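PDB 3UP8: putative 2,5-diketo-D-gluconic acid reductase B from Sinorhizobium meliloti, which probably reduces small carbonyl compounds such as methylglyoxal with NADPH, as a TIM-barrel enzyme of the aldo/keto reductase family. Local coordinates for residues V110-S113 / L114-R118; N159-T162 / T163-E166; A235-W238 / L239-Q243. All blocks are in the same frame, centred on the assembly; numbering follows the deposited sequence.

How the contacts relate
The contacts sit on three helices around the eight-stranded parallel ring of a TIM barrel. In chain order, contact 1 covers the last turns of helix 103-117, between strands 91-96 and 122-127; contact 2 opens helix 162-171, just after strand 152-158; contact 3 runs from the later part of helix 231-240 into the turn before strand 245-249. Their centres lie about 27 Å (1 and 2), about 22 Å (2 and 3) and about 32 Å (1 and 3, across the chain's centre) apart. Side chains of contact 2 come within about 4 Å of the predicted substrate-binding His128 and those of contact 1 within about 9 Å of Lys95 and Tyr70, whereas contact 3 lies away from these sites.

Contact 1 of 3, residues V110-S113 / L114-R118; sequences VDES and LRKLR
Arg115 lays its guanidinium back over the preceding turn of its helix, one face resting over CA of Glu112 and O of Asp111. The chain folds back because it bends at chi3 (-80°), which turns the planar group towards Glu112. Two nitrogens, NE and NH2, then grip a single oxygen side-on: NH2 lies 2.8 Å from Glu112 OE1 and NE 3.2 Å from the same atom. Both bonds stay close to the guanidinium plane, yet the carboxylate is turned 68° against it, and NH2 meets OE1 on its anti side while NE comes from above, well out of the carboxylate plane. A water accepts from Arg115 NE and donates weakly to Glu112 OE2.

Glu112 reaches this position with CG anti to its backbone N (chi1 177°) and a bend at chi2, which keeps the acid alongside the helix. Its other oxygen, OE2, faces Lys116 NZ at 3.3 Å, a weak bond of a second salt bridge. One carboxylate therefore serves residues three and four places on, an i to i+3 and i to i+4 network along an exposed helix side, and its negative charge is probably shared between the two cations. Long, flexible arginine and lysine chains suit this solvent-facing side.

The inner side is different. Val110 CG1 meets Leu114 CD1 at 4.2 Å; Val110 packs on Leu125 and Leu114 on Val122 of strand 122-127, with Leu117 also on Val122. Ser113, small enough for a buried place, has its OG hydrogen-bonded to Glu73 OE2 and accepting from Gln68 NE2, while its carbonyl O accepts from Leu117 N at 2.8 Å. An amphipathic helix with its aliphatic side on the strand is typical of the beta-alpha-beta units of a TIM barrel.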
loop_
_atom_site.group_PDB
_atom_site.type_symbol
_atom_site.label_atom_id
_atom_site.label_comp_id
_atom_site.label_asym_id
_atom_site.label_seq_id
_atom_site.Cartn_x
_atom_site.Cartn_y
_atom_site.Cartn_z
ATOM N N VAL A 110 12.470 13.928 4.801
ATOM C CA VAL A 110 11.079 14.248 4.513
ATOM C C VAL A 110 11.020 15.519 3.654
ATOM O O VAL A 110 10.339 15.548 2.630
ATOM C CB VAL A 110 10.240 14.359 5.804
ATOM C CG1 VAL A 110 8.857 14.943 5.517
ATOM C CG2 VAL A 110 10.127 12.984 6.456
ATOM N N ASP A 111 11.770 16.543 4.055
ATOM C CA ASP A 111 11.869 17.765 3.255
ATOM C C ASP A 111 12.379 17.457 1.846
ATOM O O ASP A 111 11.922 18.065 0.873
ATOM C CB ASP A 111 12.785 18.790 3.932
ATOM C CG ASP A 111 12.139 19.457 5.124
ATOM O OD1 ASP A 111 10.897 19.391 5.273
ATOM O OD2 ASP A 111 12.889 20.069 5.917
ATOM N N GLU A 112 13.327 16.526 1.744
ATOM C CA GLU A 112 13.900 16.150 0.456
ATOM C C GLU A 112 12.859 15.434 -0.407
ATOM O O GLU A 112 12.734 15.730 -1.587
ATOM C CB GLU A 112 15.144 15.281 0.649
ATOM C CG GLU A 112 15.788 14.775 -0.659
ATOM C CD GLU A 112 16.542 15.872 -1.442
ATOM O OE1 GLU A 112 16.854 16.938 -0.875
ATOM O OE2 GLU A 112 16.838 15.649 -2.638
ATOM N N SER A 113 12.107 14.502 0.187
ATOM C CA SER A 113 10.990 13.849 -0.512
ATOM C C SER A 113 10.021 14.874 -1.083
ATOM O O SER A 113 9.579 14.768 -2.238
ATOM C CB SER A 113 10.220 12.917 0.441
ATOM O OG SER A 113 10.918 11.708 0.620
ATOM N N LEU A 114 9.679 15.863 -0.266
ATOM C CA LEU A 114 8.714 16.877 -0.671
ATOM C C LEU A 114 9.227 17.750 -1.825
ATOM O O LEU A 114 8.449 18.189 -2.686
ATOM C CB LEU A 114 8.279 17.701 0.535
ATOM C CG LEU A 114 7.453 16.881 1.553
ATOM C CD1 LEU A 114 7.150 17.701 2.804
ATOM C CD2 LEU A 114 6.160 16.432 0.928
ATOM N N ARG A 115 10.537 17.967 -1.857
ATOM C CA ARG A 115 11.133 18.657 -3.003
ATOM C C ARG A 115 10.949 17.833 -4.274
ATOM O O ARG A 115 10.608 18.401 -5.324
ATOM C CB ARG A 115 12.611 18.986 -2.772
ATOM C CG ARG A 115 12.828 20.084 -1.729
ATOM C CD ARG A 115 14.285 20.572 -1.671
ATOM N NE ARG A 115 15.158 19.674 -0.914
ATOM C CZ ARG A 115 15.304 19.700 0.412
ATOM N NH1 ARG A 115 14.641 20.579 1.156
ATOM N NH2 ARG A 115 16.125 18.837 0.998
ATOM N N LYS A 116 11.186 16.517 -4.190
ATOM C CA LYS A 116 11.051 15.630 -5.354
ATOM C C LYS A 116 9.592 15.502 -5.793
ATOM O O LYS A 116 9.287 15.505 -6.995
ATOM C CB LYS A 116 11.653 14.241 -5.085
ATOM C CG LYS A 116 13.170 14.244 -4.806
ATOM C CD LYS A 116 13.721 12.828 -4.903
ATOM C CE LYS A 116 15.252 12.790 -4.860
ATOM N NZ LYS A 116 15.787 12.597 -3.468
ATOM N N LEU A 117 8.696 15.419 -4.810
ATOM C CA LEU A 117 7.267 15.228 -5.067
ATOM C C LEU A 117 6.529 16.515 -5.459
ATOM O O LEU A 117 5.342 16.471 -5.806
ATOM C CB LEU A 117 6.595 14.566 -3.854
ATOM C CG LEU A 117 7.055 13.126 -3.588
ATOM C CD1 LEU A 117 6.595 12.704 -2.179
ATOM C CD2 LEU A 117 6.509 12.164 -4.646
ATOM N N ARG A 118 7.234 17.649 -5.403
ATOM C CA ARG A 118 6.681 18.953 -5.789
ATOM C C ARG A 118 5.370 19.307 -5.077
ATOM O O ARG A 118 4.393 19.775 -5.688
ATOM C CB ARG A 118 6.557 19.070 -7.325
ATOM C CG ARG A 118 7.919 18.999 -8.014
ATOM C CD ARG A 118 7.849 19.317 -9.511
ATOM N NE ARG A 118 9.193 19.288 -10.096
ATOM C CZ ARG A 118 9.460 19.095 -11.385
ATOM N NH1 ARG A 118 8.479 18.919 -12.267
ATOM N NH2 ARG A 118 10.722 19.072 -11.792
HETATM O O HOH W 1 16.112 18.304 -3.522
#

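Contact 2 of 3, residues N159-T162 / T163-E166; sequences NFNT and TQME
A capping box begins helix 162-171, with Asn161 at the N-cap and Gln164 three residues on. Asn161 OD1 accepts from Gln164 N at 2.8 Å, the donor lying almost straight beyond the side-chain C=O (175°). In return Gln164 OE1 takes the N-H of Asn161 at 3.0 Å. Asn161 CG lies between its own backbone N and carbonyl carbon (chi1 67°), which turns the short amide towards the first turn. The two amides cross at about a right angle, their planes 36° apart. Asparagine suits the place because OD1 caps while ND2 bonds to Glu295 O. Replacing it by alanine is likely to leave Gln164 N without its capping acceptor and Glu295 O without its donor.

This is the beta-to-alpha connection after strand 152-158, at the end of the barrel where aldo/keto reductases have their active site. Asn159, two residues before the N-cap, bonds to Tyr206 OH and to the carbonyl of His128, the predicted substrate-binding residue.

Phe160 packs beside the cap: CD1 lies 3.5 Å from Gln164 CB, with Gln164 O at the ring edge, while CB meets CG of selenomethionine Met165 at 4.0 Å. Ordinary helical bonding takes over with Met165 N to Asn161 O and Glu166 N to Thr162 O.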
loop_
_atom_site.group_PDB
_atom_site.type_symbol
_atom_site.label_atom_id
_atom_site.label_comp_id
_atom_site.label_asym_id
_atom_site.label_seq_id
_atom_site.Cartn_x
_atom_site.Cartn_y
_atom_site.Cartn_z
ATOM N N ASN A 159 5.535 -3.388 7.009
ATOM C CA ASN A 159 6.223 -4.639 7.295
ATOM C C ASN A 159 6.437 -4.879 8.782
ATOM O O ASN A 159 7.383 -5.571 9.174
ATOM C CB ASN A 159 7.552 -4.705 6.539
ATOM C CG ASN A 159 7.375 -4.502 5.049
ATOM O OD1 ASN A 159 6.748 -5.322 4.382
ATOM N ND2 ASN A 159 7.902 -3.396 4.523
ATOM N N PHE A 160 5.562 -4.301 9.599
ATOM C CA PHE A 160 5.623 -4.504 11.039
ATOM C C PHE A 160 4.846 -5.779 11.384
ATOM O O PHE A 160 3.779 -6.044 10.809
ATOM C CB PHE A 160 4.982 -3.319 11.766
ATOM C CG PHE A 160 5.879 -2.111 11.906
ATOM C CD1 PHE A 160 5.869 -1.358 13.086
ATOM C CD2 PHE A 160 6.721 -1.713 10.872
ATOM C CE1 PHE A 160 6.691 -0.228 13.223
ATOM C CE2 PHE A 160 7.552 -0.597 11.005
ATOM C CZ PHE A 160 7.539 0.150 12.175
ATOM N N ASN A 161 5.362 -6.553 12.340
ATOM C CA ASN A 161 4.603 -7.683 12.859
ATOM C C ASN A 161 3.597 -7.177 13.900
ATOM O O ASN A 161 3.579 -5.968 14.198
ATOM C CB ASN A 161 5.550 -8.773 13.393
ATOM C CG ASN A 161 6.332 -8.339 14.623
ATOM O OD1 ASN A 161 5.974 -7.376 15.297
ATOM N ND2 ASN A 161 7.408 -9.066 14.925
ATOM N N THR A 162 2.759 -8.069 14.448
ATOM C CA THR A 162 1.688 -7.639 15.359
ATOM C C THR A 162 2.231 -6.986 16.632
ATOM O O THR A 162 1.660 -6.024 17.143
ATOM C CB THR A 162 0.673 -8.787 15.716
ATOM O OG1 THR A 162 1.381 -9.877 16.290
ATOM C CG2 THR A 162 -0.023 -9.306 14.469
ATOM N N THR A 163 3.352 -7.506 17.122
ATOM C CA THR A 163 3.987 -6.972 18.314
ATOM C C THR A 163 4.397 -5.518 18.061
ATOM O O THR A 163 4.174 -4.646 18.898
ATOM C CB THR A 163 5.218 -7.819 18.712
ATOM O OG1 THR A 163 4.791 -9.174 18.907
ATOM C CG2 THR A 163 5.811 -7.304 20.016
ATOM N N GLN A 164 4.956 -5.264 16.879
ATOM C CA GLN A 164 5.424 -3.924 16.526
ATOM C C GLN A 164 4.280 -2.966 16.201
ATOM O O GLN A 164 4.401 -1.750 16.400
ATOM C CB GLN A 164 6.418 -4.015 15.374
ATOM C CG GLN A 164 7.658 -4.843 15.735
ATOM C CD GLN A 164 8.443 -5.295 14.525
ATOM O OE1 GLN A 164 7.901 -5.473 13.424
ATOM N NE2 GLN A 164 9.734 -5.484 14.715
HETATM N N MSE A 165 3.184 -3.518 15.686
HETATM C CA MSE A 165 1.990 -2.745 15.414
HETATM C C MSE A 165 1.451 -2.214 16.738
HETATM O O MSE A 165 1.142 -1.026 16.857
HETATM C CB MSE A 165 0.923 -3.604 14.717
HETATM C CG MSE A 165 1.288 -3.994 13.271
HETATM SE SE MSE A 165 0.123 -5.433 12.607
HETATM C CE MSE A 165 -1.513 -4.438 12.555
ATOM N N GLU A 166 1.368 -3.100 17.733
ATOM C CA GLU A 166 0.867 -2.726 19.053
ATOM C C GLU A 166 1.786 -1.677 19.659
ATOM O O GLU A 166 1.305 -0.690 20.219
ATOM C CB GLU A 166 0.721 -3.958 19.961
ATOM C CG GLU A 166 -0.482 -4.839 19.577
ATOM C CD GLU A 166 -0.380 -6.298 20.057
ATOM O OE1 GLU A 166 0.431 -6.605 20.974
ATOM O OE2 GLU A 166 -1.125 -7.147 19.504
#

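Contact 3 of 3, residues A235-W238 / L239-Q243; sequences ALRW and LVQQQ
The indole of Trp238 carries the amide nitrogen of Gln242 on one face, NE2 standing 3.4 Å above the plane and over its centre. Ring and amide planes are 54° apart, so the amide is tilted rather than stacked flat. The same NE2 donates to the backbone O of Trp238 at 3.1 Å, from above that carbonyl's plane; a long glutamine can thus fold back onto both the ring and the backbone of Trp238, with its OE1 held by Tyr183 OH. Leu239 CD2 approaches the indole obliquely, 3.7 Å from CZ3. Tyr183 also meets this ring, and Met273 and Val276 of helix 270-277 pack against it, a setting that suits a broad aromatic.

The guanidinium of Arg237 has CG1 of Val240 over one face and Gln241 OE1 at its edge. NE donates to OE1 at 2.9 Å, nearly straight at 166°, in the plane of both the guanidinium and the amide carbonyl and so on a lone pair; NH2 adds a weak bond to the same oxygen. A bend at chi2 (71°) swings the arginine along the helix towards Gln241. Gln241 suits this bridging place because its oxygen serves Arg237 while its NE2 bonds to Leu268 O; Arg237 NH1 in turn holds Ile263 O.

Leu236, Leu239 and Val240 pack on Val247 of strand 245-249. A side-chain to side-chain bond and a side-chain to backbone bond, each spanning four residues, thus tie the last part of helix 231-240, one of the helices that wrap the parallel strands of a TIM barrel, to the residues that follow it.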
loop_
_atom_site.group_PDB
_atom_site.type_symbol
_atom_site.label_atom_id
_atom_site.label_comp_id
_atom_site.label_asym_id
_atom_site.label_seq_id
_atom_site.Cartn_x
_atom_site.Cartn_y
_atom_site.Cartn_z
ATOM N N ALA A 235 -7.623 -11.948 -7.871
ATOM C CA ALA A 235 -6.755 -11.776 -6.700
ATOM C C ALA A 235 -6.922 -10.374 -6.107
ATOM O O ALA A 235 -7.041 -10.224 -4.895
ATOM C CB ALA A 235 -5.303 -12.050 -7.060
ATOM N N LEU A 236 -6.926 -9.363 -6.970
ATOM C CA LEU A 236 -7.189 -7.975 -6.568
ATOM C C LEU A 236 -8.546 -7.820 -5.899
ATOM O O LEU A 236 -8.672 -7.144 -4.883
ATOM C CB LEU A 236 -7.121 -7.043 -7.774
ATOM C CG LEU A 236 -5.756 -6.795 -8.418
ATOM C CD1 LEU A 236 -5.930 -6.131 -9.783
ATOM C CD2 LEU A 236 -4.835 -5.965 -7.531
ATOM N N ARG A 237 -9.567 -8.449 -6.470
ATOM C CA ARG A 237 -10.892 -8.402 -5.879
ATOM C C ARG A 237 -10.925 -9.088 -4.520
ATOM O O ARG A 237 -11.551 -8.585 -3.599
ATOM C CB ARG A 237 -11.951 -8.987 -6.831
ATOM C CG ARG A 237 -13.375 -8.985 -6.281
ATOM C CD ARG A 237 -13.957 -7.561 -6.202
ATOM N NE ARG A 237 -14.946 -7.431 -5.132
ATOM C CZ ARG A 237 -15.637 -6.319 -4.875
ATOM N NH1 ARG A 237 -15.470 -5.230 -5.625
ATOM N NH2 ARG A 237 -16.515 -6.301 -3.874
ATOM N N TRP A 238 -10.234 -10.221 -4.386
ATOM C CA TRP A 238 -10.225 -10.963 -3.128
ATOM C C TRP A 238 -9.650 -10.099 -1.999
ATOM O O TRP A 238 -10.103 -10.165 -0.845
ATOM C CB TRP A 238 -9.406 -12.250 -3.271
ATOM C CG TRP A 238 -9.183 -12.972 -1.972
ATOM C CD1 TRP A 238 -10.107 -13.707 -1.275
ATOM C CD2 TRP A 238 -7.956 -13.059 -1.223
ATOM N NE1 TRP A 238 -9.539 -14.222 -0.126
ATOM C CE2 TRP A 238 -8.219 -13.848 -0.079
ATOM C CE3 TRP A 238 -6.663 -12.544 -1.409
ATOM C CZ2 TRP A 238 -7.229 -14.145 0.880
ATOM C CZ3 TRP A 238 -5.672 -12.836 -0.444
ATOM C CH2 TRP A 238 -5.969 -13.628 0.680
ATOM N N LEU A 239 -8.641 -9.297 -2.341
ATOM C CA LEU A 239 -8.066 -8.342 -1.386
ATOM C C LEU A 239 -9.041 -7.216 -1.044
ATOM O O LEU A 239 -9.370 -6.982 0.117
ATOM C CB LEU A 239 -6.754 -7.776 -1.953
ATOM C CG LEU A 239 -5.646 -8.831 -2.117
ATOM C CD1 LEU A 239 -4.527 -8.314 -3.009
ATOM C CD2 LEU A 239 -5.095 -9.235 -0.761
ATOM N N VAL A 240 -9.535 -6.552 -2.084
ATOM C CA VAL A 240 -10.295 -5.322 -1.947
ATOM C C VAL A 240 -11.677 -5.589 -1.339
ATOM O O VAL A 240 -12.277 -4.706 -0.718
ATOM C CB VAL A 240 -10.307 -4.585 -3.312
ATOM C CG1 VAL A 240 -11.649 -4.717 -4.050
ATOM C CG2 VAL A 240 -9.859 -3.160 -3.149
ATOM N N GLN A 241 -12.151 -6.828 -1.481
ATOM C CA GLN A 241 -13.417 -7.263 -0.884
ATOM C C GLN A 241 -13.293 -7.544 0.617
ATOM O O GLN A 241 -14.295 -7.602 1.326
ATOM C CB GLN A 241 -13.950 -8.511 -1.618
ATOM C CG GLN A 241 -15.388 -8.907 -1.262
ATOM C CD GLN A 241 -15.994 -9.858 -2.290
ATOM O OE1 GLN A 241 -15.898 -9.636 -3.504
ATOM N NE2 GLN A 241 -16.625 -10.909 -1.808
ATOM N N GLN A 242 -12.072 -7.721 1.113
ATOM C CA GLN A 242 -11.875 -7.902 2.553
ATOM C C GLN A 242 -11.991 -6.575 3.293
ATOM O O GLN A 242 -11.462 -5.546 2.824
ATOM C CB GLN A 242 -10.511 -8.491 2.833
ATOM C CG GLN A 242 -10.399 -9.956 2.556
ATOM C CD GLN A 242 -8.986 -10.447 2.719
ATOM O OE1 GLN A 242 -8.447 -10.472 3.825
ATOM N NE2 GLN A 242 -8.385 -10.873 1.621
ATOM N N GLN A 243 -12.669 -6.604 4.444
ATOM C CA GLN A 243 -12.789 -5.427 5.305
ATOM C C GLN A 243 -11.403 -4.905 5.658
ATOM O O GLN A 243 -10.524 -5.680 6.033
ATOM C CB GLN A 243 -13.542 -5.745 6.602
ATOM C CG GLN A 243 -15.005 -6.179 6.421
ATOM C CD GLN A 243 -15.809 -5.211 5.565
ATOM O OE1 GLN A 243 -15.943 -4.033 5.895
ATOM N NE2 GLN A 243 -16.352 -5.710 4.461
#